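Immunity protein (Neisseria meningitidis, PDB 4Q7O) probably protects the cell that makes it from the toxin of its own contact-dependent growth-inhibition system by binding and neutralising that toxin. Local coordinates at residues Val75-Phe89 against Glu99-Phe111. Numbering follows the deposited sequence.
Sequences VNGFEYIDKAPSIYF and ELIIPINLAYHYF
Ile87 and Phe89 press against Ile102, Ala107 and Phe111 on the closely packed side of this contact. The CG2 branch of Ile87, wedged between its own backbone N and carbonyl carbon, reaches Ala107 CB at 3.6 Å. Beside it, Phe89 and Phe111 approach from opposite directions and meet at their ring edges, Phe89 CZ lying 3.6 Å from Phe111 CE1, while Ile102 CD1 comes obliquely to the Phe89 ring. Phe27 and Phe28 of helix 22-34 add edge-to-face contacts to Phe89 and Phe111, respectively, so the sheet packs against helices 22-34 and 104-121 through these rings. The backbones form an antiparallel beta hairpin of strands 86-91 and 98-103, with Ile87–Ile102 and Phe89–Leu100 as hydrogen-bonded pairs. Strand 98-103 lies at one edge of the four-stranded sheet within the chain, and segment 75-85 flanks it: Ile101 N donates to Asn76 O (2.8 Å, 163° at the hydrogen). At the type II turn, Gly77 CA packs 3.3 Å from Ile101 O, a buried carbonyl without a conventional partner. Pro103 CD sits 3.6 Å above the centre of the Tyr80 ring in a CH-pi contact, and Pro85 O accepts from Ile104 N at the start of helix 104-121. On the looser, wetter side, where Asn76 also packs on Gln33 of the second subunit, two waters bridge Asn76 to Glu99 O, one through ND2 and one through the backbone N. Elsewhere at this partly exposed end, Tyr88 OH donates to the anti lone pair of Glu99 OE2 (2.6 Å), the carboxylate standing nearly perpendicular to the phenol ring (87°).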
ATOM      1  N   VAL B  75     -17.128  -3.356  -1.090  1.00 11.61           N
ATOM      2  CA  VAL B  75     -15.854  -2.957  -0.502  1.00  9.63           C
ATOM      3  C   VAL B  75     -15.303  -4.046   0.432  1.00  9.11           C
ATOM      4  O   VAL B  75     -16.061  -4.634   1.217  1.00  9.91           O
ATOM      5  CB  VAL B  75     -16.017  -1.635   0.278  1.00  9.72           C
ATOM      6  CG1 VAL B  75     -14.717  -1.246   0.991  1.00 10.74           C
ATOM      7  CG2 VAL B  75     -16.491  -0.522  -0.656  1.00 11.29           C
ATOM      8  N   ASN B  76     -13.995  -4.306   0.348  1.00  8.78           N
ATOM      9  CA  ASN B  76     -13.316  -5.195   1.286  1.00  9.73           C
ATOM     10  C   ASN B  76     -13.554  -4.716   2.709  1.00  8.70           C
ATOM     11  O   ASN B  76     -13.231  -3.582   3.028  1.00  9.37           O
ATOM     12  CB  ASN B  76     -11.799  -5.170   1.064  1.00 12.30           C
ATOM     13  CG  ASN B  76     -11.375  -5.670  -0.297  1.00 16.77           C
ATOM     14  OD1 ASN B  76     -12.099  -6.402  -0.968  1.00 19.26           O
ATOM     15  ND2 ASN B  76     -10.165  -5.290  -0.701  1.00 17.33           N
ATOM     16  N   GLY B  77     -14.105  -5.568   3.564  1.00  8.49           N
ATOM     17  CA  GLY B  77     -14.353  -5.172   4.935  1.00  8.71           C
ATOM     18  C   GLY B  77     -15.793  -4.780   5.212  1.00  8.06           C
ATOM     19  O   GLY B  77     -16.134  -4.448   6.345  1.00  7.57           O
ATOM     20  N   PHE B  78     -16.644  -4.828   4.190  1.00  7.90           N
ATOM     21  CA  PHE B  78     -18.066  -4.538   4.380  1.00  8.45           C
ATOM     22  C   PHE B  78     -18.659  -5.282   5.578  1.00  8.94           C
ATOM     23  O   PHE B  78     -19.459  -4.732   6.339  1.00  8.93           O
ATOM     24  CB  PHE B  78     -18.859  -4.883   3.120  1.00  9.63           C
ATOM     25  CG  PHE B  78     -20.341  -4.733   3.286  1.00 10.64           C
ATOM     26  CD1 PHE B  78     -20.914  -3.471   3.318  1.00 11.77           C
ATOM     27  CD2 PHE B  78     -21.162  -5.847   3.408  1.00 11.91           C
ATOM     28  CE1 PHE B  78     -22.277  -3.323   3.463  1.00 13.17           C
ATOM     29  CE2 PHE B  78     -22.522  -5.698   3.558  1.00 13.30           C
ATOM     30  CZ  PHE B  78     -23.079  -4.437   3.588  1.00 13.69           C
ATOM     31  N   GLU B  79     -18.244  -6.527   5.757  1.00  8.94           N
ATOM     32  CA  GLU B  79     -18.804  -7.358   6.819  1.00 10.74           C
ATOM     33  C   GLU B  79     -18.561  -6.836   8.244  1.00  9.69           C
ATOM     34  O   GLU B  79     -19.253  -7.253   9.183  1.00 10.03           O
ATOM     35  CB  GLU B  79     -18.344  -8.812   6.663  1.00 14.86           C
ATOM     36  CG  GLU B  79     -18.900  -9.484   5.407  1.00 20.31           C
ATOM     37  CD  GLU B  79     -18.570 -10.963   5.322  1.00 25.98           C
ATOM     38  OE1 GLU B  79     -19.035 -11.619   4.365  1.00 28.56           O
ATOM     39  OE2 GLU B  79     -17.840 -11.468   6.203  1.00 28.84           O
ATOM     40  N   TYR B  80     -17.601  -5.924   8.413  1.00  8.07           N
ATOM     41  CA  TYR B  80     -17.365  -5.347   9.733  1.00  8.65           C
ATOM     42  C   TYR B  80     -18.507  -4.458  10.199  1.00  8.70           C
ATOM     43  O   TYR B  80     -18.727  -4.329  11.402  1.00  9.74           O
ATOM     44  CB  TYR B  80     -16.061  -4.539   9.778  1.00  8.12           C
ATOM     45  CG  TYR B  80     -14.795  -5.361   9.659  1.00  8.38           C
ATOM     46  CD1 TYR B  80     -14.486  -6.342  10.595  1.00  9.38           C
ATOM     47  CD2 TYR B  80     -13.897  -5.134   8.628  1.00  8.87           C
ATOM     48  CE1 TYR B  80     -13.331  -7.098  10.496  1.00  9.35           C
ATOM     49  CE2 TYR B  80     -12.723  -5.876   8.525  1.00  9.09           C
ATOM     50  CZ  TYR B  80     -12.452  -6.859   9.461  1.00  9.99           C
ATOM     51  OH  TYR B  80     -11.302  -7.598   9.368  1.00 10.94           O
ATOM     52  N   ILE B  81     -19.220  -3.834   9.262  1.00  8.56           N
ATOM     53  CA  ILE B  81     -20.190  -2.802   9.638  1.00  9.04           C
ATOM     54  C   ILE B  81     -21.255  -3.347  10.588  1.00 10.49           C
ATOM     55  O   ILE B  81     -21.588  -2.713  11.592  1.00 12.28           O
ATOM     56  CB  ILE B  81     -20.856  -2.134   8.408  1.00  9.74           C
ATOM     57  CG1 ILE B  81     -19.799  -1.494   7.503  1.00  9.81           C
ATOM     58  CG2 ILE B  81     -21.859  -1.089   8.859  1.00 10.67           C
ATOM     59  CD1 ILE B  81     -20.342  -1.018   6.167  1.00  9.96           C
ATOM     60  N   ASP B  82     -21.769  -4.538  10.291  1.00 11.25           N
ATOM     61  CA  ASP B  82     -22.795  -5.148  11.132  1.00 13.69           C
ATOM     62  C   ASP B  82     -22.270  -5.627  12.490  1.00 13.36           C
ATOM     63  O   ASP B  82     -23.054  -5.888  13.401  1.00 15.59           O
ATOM     64  CB  ASP B  82     -23.475  -6.305  10.390  1.00 17.40           C
ATOM     65  CG  ASP B  82     -24.652  -6.878  11.156  1.00 22.18           C
ATOM     66  OD1 ASP B  82     -25.679  -6.177  11.273  1.00 24.58           O
ATOM     67  OD2 ASP B  82     -24.546  -8.026  11.642  1.00 24.42           O
ATOM     68  N   LYS B  83     -20.949  -5.722  12.630  1.00 10.70           N
ATOM     69  CA  LYS B  83     -20.341  -6.300  13.832  1.00 10.28           C
ATOM     70  C   LYS B  83     -19.835  -5.269  14.842  1.00  9.80           C
ATOM     71  O   LYS B  83     -19.855  -5.522  16.042  1.00 10.52           O
ATOM     72  CB  LYS B  83     -19.194  -7.233  13.446  1.00 10.05           C
ATOM     73  CG  LYS B  83     -19.589  -8.315  12.456  1.00 11.04           C
ATOM     74  CD  LYS B  83     -18.400  -9.177  12.060  1.00 12.90           C
ATOM     75  CE  LYS B  83     -18.811 -10.264  11.072  1.00 15.18           C
ATOM     76  NZ  LYS B  83     -17.740 -11.286  10.864  1.00 17.15           N
ATOM     77  N   ALA B  84     -19.389  -4.113  14.360  1.00 10.66           N
ATOM     78  CA  ALA B  84     -18.744  -3.124  15.223  1.00  9.54           C
ATOM     79  C   ALA B  84     -18.701  -1.770  14.527  1.00  8.64           C
ATOM     80  O   ALA B  84     -18.791  -1.710  13.301  1.00  8.30           O
ATOM     81  CB  ALA B  84     -17.322  -3.584  15.585  1.00 12.22           C
ATOM     82  N   PRO B  85     -18.548  -0.681  15.306  1.00  8.70           N
ATOM     83  CA  PRO B  85     -18.297   0.631  14.696  1.00  8.10           C
ATOM     84  C   PRO B  85     -17.108   0.546  13.742  1.00  8.15           C
ATOM     85  O   PRO B  85     -16.023   0.079  14.119  1.00  7.91           O
ATOM     86  CB  PRO B  85     -17.967   1.518  15.896  1.00  9.36           C
ATOM     87  CG  PRO B  85     -18.741   0.877  17.041  1.00 10.15           C
ATOM     88  CD  PRO B  85     -18.634  -0.602  16.776  1.00 10.79           C
ATOM     89  N   SER B  86     -17.328   0.993  12.514  1.00  8.39           N
ATOM     90  CA  SER B  86     -16.366   0.808  11.440  1.00  7.57           C
ATOM     91  C   SER B  86     -16.053   2.106  10.714  1.00  6.65           C
ATOM     92  O   SER B  86     -16.733   3.116  10.877  1.00  7.86           O
ATOM     93  CB  SER B  86     -16.864  -0.248  10.449  1.00  8.06           C
ATOM     94  OG  SER B  86     -16.979  -1.523  11.070  1.00 10.05           O
ATOM     95  N   ILE B  87     -15.023   2.058   9.886  1.00  6.51           N
ATOM     96  CA  ILE B  87     -14.548   3.235   9.190  1.00  6.74           C
ATOM     97  C   ILE B  87     -14.097   2.868   7.782  1.00  6.27           C
ATOM     98  O   ILE B  87     -13.514   1.806   7.553  1.00  6.56           O
ATOM     99  CB  ILE B  87     -13.439   3.928  10.015  1.00  7.12           C
ATOM    100  CG1 ILE B  87     -12.848   5.133   9.275  1.00  7.68           C
ATOM    101  CG2 ILE B  87     -12.363   2.915  10.440  1.00  8.57           C
ATOM    102  CD1 ILE B  87     -12.007   6.016  10.171  1.00  9.65           C
ATOM    103  N   TYR B  88     -14.413   3.751   6.843  1.00  6.41           N
ATOM    104  CA  TYR B  88     -14.104   3.580   5.432  1.00  6.34           C
ATOM    105  C   TYR B  88     -12.861   4.363   5.050  1.00  6.68           C
ATOM    106  O   TYR B  88     -12.736   5.526   5.405  1.00  8.44           O
ATOM    107  CB  TYR B  88     -15.301   4.076   4.624  1.00  7.85           C
ATOM    108  CG  TYR B  88     -15.090   4.237   3.140  1.00  8.47           C
ATOM    109  CD1 TYR B  88     -15.260   3.168   2.267  1.00  8.62           C
ATOM    110  CD2 TYR B  88     -14.789   5.478   2.602  1.00 10.29           C
ATOM    111  CE1 TYR B  88     -15.106   3.328   0.897  1.00  8.93           C
ATOM    112  CE2 TYR B  88     -14.634   5.648   1.244  1.00 11.64           C
ATOM    113  CZ  TYR B  88     -14.789   4.571   0.397  1.00 10.61           C
ATOM    114  OH  TYR B  88     -14.640   4.754  -0.959  1.00 12.24           O
ATOM    115  N   PHE B  89     -11.950   3.717   4.329  1.00  5.52           N
ATOM    116  CA  PHE B  89     -10.787   4.379   3.752  1.00  5.74           C
ATOM    117  C   PHE B  89     -10.789   4.211   2.251  1.00  7.60           C
ATOM    118  O   PHE B  89     -11.176   3.161   1.739  1.00  8.02           O
ATOM    119  CB  PHE B  89      -9.490   3.757   4.282  1.00  5.58           C
ATOM    120  CG  PHE B  89      -9.187   4.103   5.694  1.00  5.91           C
ATOM    121  CD1 PHE B  89      -9.800   3.417   6.734  1.00  7.31           C
ATOM    122  CD2 PHE B  89      -8.266   5.098   5.990  1.00  7.26           C
ATOM    123  CE1 PHE B  89      -9.511   3.728   8.050  1.00  8.34           C
ATOM    124  CE2 PHE B  89      -7.969   5.413   7.307  1.00  8.39           C
ATOM    125  CZ  PHE B  89      -8.588   4.731   8.336  1.00  9.18           C
ATOM    126  N   GLU B  99     -10.469   0.733  -2.029  1.00  7.57           N
ATOM    127  CA  GLU B  99     -11.260   0.955  -0.818  1.00  7.79           C
ATOM    128  C   GLU B  99     -11.052  -0.121   0.234  1.00  6.35           C
ATOM    129  O   GLU B  99     -10.786  -1.276  -0.082  1.00  8.52           O
ATOM    130  CB  GLU B  99     -12.744   1.006  -1.172  1.00  9.27           C
ATOM    131  CG  GLU B  99     -13.105   2.073  -2.184  1.00 10.35           C
ATOM    132  CD  GLU B  99     -14.496   1.879  -2.754  1.00 12.81           C
ATOM    133  OE1 GLU B  99     -14.705   0.890  -3.485  1.00 14.82           O
ATOM    134  OE2 GLU B  99     -15.383   2.706  -2.457  1.00 12.69           O
ATOM    135  N   LEU B 100     -11.216   0.259   1.495  1.00  6.39           N
ATOM    136  CA  LEU B 100     -11.106  -0.677   2.603  1.00  6.23           C
ATOM    137  C   LEU B 100     -11.968  -0.217   3.757  1.00  6.50           C
ATOM    138  O   LEU B 100     -11.985   0.961   4.093  1.00  7.85           O
ATOM    139  CB  LEU B 100      -9.650  -0.767   3.067  1.00  6.97           C
ATOM    140  CG  LEU B 100      -9.347  -1.601   4.315  1.00  8.30           C
ATOM    141  CD1 LEU B 100      -9.610  -3.070   4.070  1.00  9.73           C
ATOM    142  CD2 LEU B 100      -7.905  -1.400   4.768  1.00  8.09           C
ATOM    143  N   ILE B 101     -12.667  -1.161   4.375  1.00  5.36           N
ATOM    144  CA  ILE B 101     -13.388  -0.892   5.613  1.00  6.37           C
ATOM    145  C   ILE B 101     -12.790  -1.737   6.731  1.00  6.51           C
ATOM    146  O   ILE B 101     -12.532  -2.926   6.544  1.00  6.99           O
ATOM    147  CB  ILE B 101     -14.883  -1.191   5.454  1.00  7.16           C
ATOM    148  CG1 ILE B 101     -15.512  -0.191   4.473  1.00  7.02           C
ATOM    149  CG2 ILE B 101     -15.582  -1.164   6.800  1.00  7.73           C
ATOM    150  CD1 ILE B 101     -16.875  -0.622   3.933  1.00  7.72           C
ATOM    151  N   ILE B 102     -12.548  -1.117   7.884  1.00  7.03           N
ATOM    152  CA  ILE B 102     -12.049  -1.828   9.058  1.00  6.65           C
ATOM    153  C   ILE B 102     -12.773  -1.344  10.318  1.00  6.44           C
ATOM    154  O   ILE B 102     -13.381  -0.276  10.309  1.00  7.56           O
ATOM    155  CB  ILE B 102     -10.518  -1.652   9.229  1.00  7.23           C
ATOM    156  CG1 ILE B 102     -10.125  -0.170   9.213  1.00  6.45           C
ATOM    157  CG2 ILE B 102      -9.768  -2.429   8.161  1.00  8.08           C
ATOM    158  CD1 ILE B 102      -8.643   0.073   9.525  1.00  6.85           C
ATOM    159  N   PRO B 103     -12.711  -2.123  11.408  1.00  6.53           N
ATOM    160  CA  PRO B 103     -13.275  -1.599  12.657  1.00  7.35           C
ATOM    161  C   PRO B 103     -12.525  -0.355  13.125  1.00  7.04           C
ATOM    162  O   PRO B 103     -11.316  -0.242  12.912  1.00  7.24           O
ATOM    163  CB  PRO B 103     -13.040  -2.742  13.655  1.00  7.29           C
ATOM    164  CG  PRO B 103     -12.903  -3.976  12.803  1.00  8.13           C
ATOM    165  CD  PRO B 103     -12.193  -3.495  11.565  1.00  7.95           C
ATOM    166  N   ILE B 104     -13.232   0.567  13.769  1.00  7.29           N
ATOM    167  CA  ILE B 104     -12.601   1.763  14.314  1.00  8.66           C
ATOM    168  C   ILE B 104     -11.465   1.429  15.293  1.00  8.15           C
ATOM    169  O   ILE B 104     -10.443   2.100  15.310  1.00  7.12           O
ATOM    170  CB  ILE B 104     -13.654   2.709  14.938  1.00 10.53           C
ATOM    171  CG1 ILE B 104     -14.494   3.346  13.826  1.00 11.70           C
ATOM    172  CG2 ILE B 104     -12.998   3.793  15.777  1.00 11.09           C
ATOM    173  CD1 ILE B 104     -15.707   4.100  14.318  1.00 13.47           C
ATOM    174  N   ASN B 105     -11.616   0.376  16.083  1.00  8.04           N
ATOM    175  CA  ASN B 105     -10.548  -0.001  17.005  1.00  7.97           C
ATOM    176  C   ASN B 105      -9.250  -0.289  16.266  1.00  6.44           C
ATOM    177  O   ASN B 105      -8.170   0.150  16.675  1.00  7.00           O
ATOM    178  CB  ASN B 105     -10.941  -1.236  17.820  1.00  9.42           C
ATOM    179  CG  ASN B 105     -11.968  -0.938  18.879  1.00 13.74           C
ATOM    180  OD1 ASN B 105     -12.235   0.223  19.206  1.00 15.64           O
ATOM    181  ND2 ASN B 105     -12.541  -1.993  19.443  1.00 14.88           N
ATOM    182  N   LEU B 106      -9.350  -1.045  15.179  1.00  6.43           N
ATOM    183  CA  LEU B 106      -8.172  -1.341  14.371  1.00  6.67           C
ATOM    184  C   LEU B 106      -7.629  -0.080  13.715  1.00  6.47           C
ATOM    185  O   LEU B 106      -6.418   0.108  13.638  1.00  6.51           O
ATOM    186  CB  LEU B 106      -8.478  -2.426  13.330  1.00  6.76           C
ATOM    187  CG  LEU B 106      -7.317  -2.756  12.385  1.00  7.33           C
ATOM    188  CD1 LEU B 106      -6.092  -3.263  13.136  1.00  8.81           C
ATOM    189  CD2 LEU B 106      -7.742  -3.765  11.342  1.00  8.51           C
ATOM    190  N   ALA B 107      -8.518   0.797  13.257  1.00  6.03           N
ATOM    191  CA  ALA B 107      -8.069   2.081  12.715  1.00  6.23           C
ATOM    192  C   ALA B 107      -7.253   2.870  13.737  1.00  6.11           C
ATOM    193  O   ALA B 107      -6.190   3.400  13.410  1.00  6.95           O
ATOM    194  CB  ALA B 107      -9.242   2.907  12.230  1.00  7.78           C
ATOM    195  N   TYR B 108      -7.735   2.949  14.974  1.00  6.90           N
ATOM    196  CA  TYR B 108      -6.964   3.631  16.011  1.00  7.27           C
ATOM    197  C   TYR B 108      -5.596   2.987  16.246  1.00  7.61           C
ATOM    198  O   TYR B 108      -4.611   3.681  16.467  1.00  8.22           O
ATOM    199  CB  TYR B 108      -7.748   3.723  17.319  1.00  9.88           C
ATOM    200  CG  TYR B 108      -8.592   4.967  17.408  1.00 13.23           C
ATOM    201  CD1 TYR B 108      -8.044   6.176  17.832  1.00 15.76           C
ATOM    202  CD2 TYR B 108      -9.931   4.945  17.064  1.00 15.61           C
ATOM    203  CE1 TYR B 108      -8.815   7.325  17.916  1.00 17.25           C
ATOM    204  CE2 TYR B 108     -10.713   6.092  17.150  1.00 15.75           C
ATOM    205  CZ  TYR B 108     -10.149   7.275  17.574  1.00 17.50           C
ATOM    206  OH  TYR B 108     -10.922   8.412  17.647  1.00 20.38           O
ATOM    207  N   HIS B 109      -5.554   1.661  16.206  1.00  7.76           N
ATOM    208  CA  HIS B 109      -4.311   0.897  16.282  1.00  8.08           C
ATOM    209  C   HIS B 109      -3.353   1.364  15.182  1.00  7.12           C
ATOM    210  O   HIS B 109      -2.201   1.709  15.453  1.00  7.77           O
ATOM    211  CB  HIS B 109      -4.671  -0.590  16.145  1.00 10.40           C
ATOM    212  CG  HIS B 109      -3.510  -1.536  16.138  1.00 15.29           C
ATOM    213  ND1 HIS B 109      -2.754  -1.802  17.259  1.00 18.16           N
ATOM    214  CD2 HIS B 109      -3.038  -2.350  15.164  1.00 16.72           C
ATOM    215  CE1 HIS B 109      -1.839  -2.711  16.965  1.00 17.80           C
ATOM    216  NE2 HIS B 109      -1.991  -3.063  15.701  1.00 18.41           N
ATOM    217  N   TYR B 110      -3.836   1.416  13.946  1.00  6.22           N
ATOM    218  CA  TYR B 110      -2.999   1.894  12.847  1.00  5.83           C
ATOM    219  C   TYR B 110      -2.566   3.345  13.015  1.00  6.00           C
ATOM    220  O   TYR B 110      -1.416   3.680  12.757  1.00  7.06           O
ATOM    221  CB  TYR B 110      -3.719   1.743  11.514  1.00  5.72           C
ATOM    222  CG  TYR B 110      -3.818   0.331  10.985  1.00  5.94           C
ATOM    223  CD1 TYR B 110      -2.738  -0.543  11.056  1.00  7.36           C
ATOM    224  CD2 TYR B 110      -4.993  -0.119  10.385  1.00  5.31           C
ATOM    225  CE1 TYR B 110      -2.823  -1.826  10.550  1.00  7.24           C
ATOM    226  CE2 TYR B 110      -5.086  -1.410   9.872  1.00  6.02           C
ATOM    227  CZ  TYR B 110      -4.001  -2.258   9.964  1.00  6.44           C
ATOM    228  OH  TYR B 110      -4.080  -3.529   9.457  1.00  7.62           O
ATOM    229  N   PHE B 111      -3.488   4.210  13.422  1.00  5.56           N
ATOM    230  CA  PHE B 111      -3.157   5.627  13.574  1.00  6.65           C
ATOM    231  C   PHE B 111      -2.112   5.852  14.662  1.00  7.50           C
ATOM    232  O   PHE B 111      -1.234   6.705  14.534  1.00  7.45           O
ATOM    233  CB  PHE B 111      -4.416   6.460  13.835  1.00  8.30           C
ATOM    234  CG  PHE B 111      -5.120   6.891  12.581  1.00  9.08           C
ATOM    235  CD1 PHE B 111      -5.515   5.959  11.626  1.00 10.43           C
ATOM    236  CD2 PHE B 111      -5.373   8.233  12.343  1.00 10.33           C
ATOM    237  CE1 PHE B 111      -6.161   6.360  10.464  1.00 11.04           C
ATOM    238  CE2 PHE B 111      -6.019   8.640  11.184  1.00 11.12           C
ATOM    239  CZ  PHE B 111      -6.414   7.703  10.246  1.00 11.06           C
TER
HETATM  240  O   HOH W   1      -8.695  -3.184   0.264  1.00 12.10           O
HETATM  241  O   HOH W   2     -12.497  -2.900  -1.600  1.00 12.54           O
HETATM  242  O   HOH W   3     -14.327  -0.867  16.329  1.00 11.87           O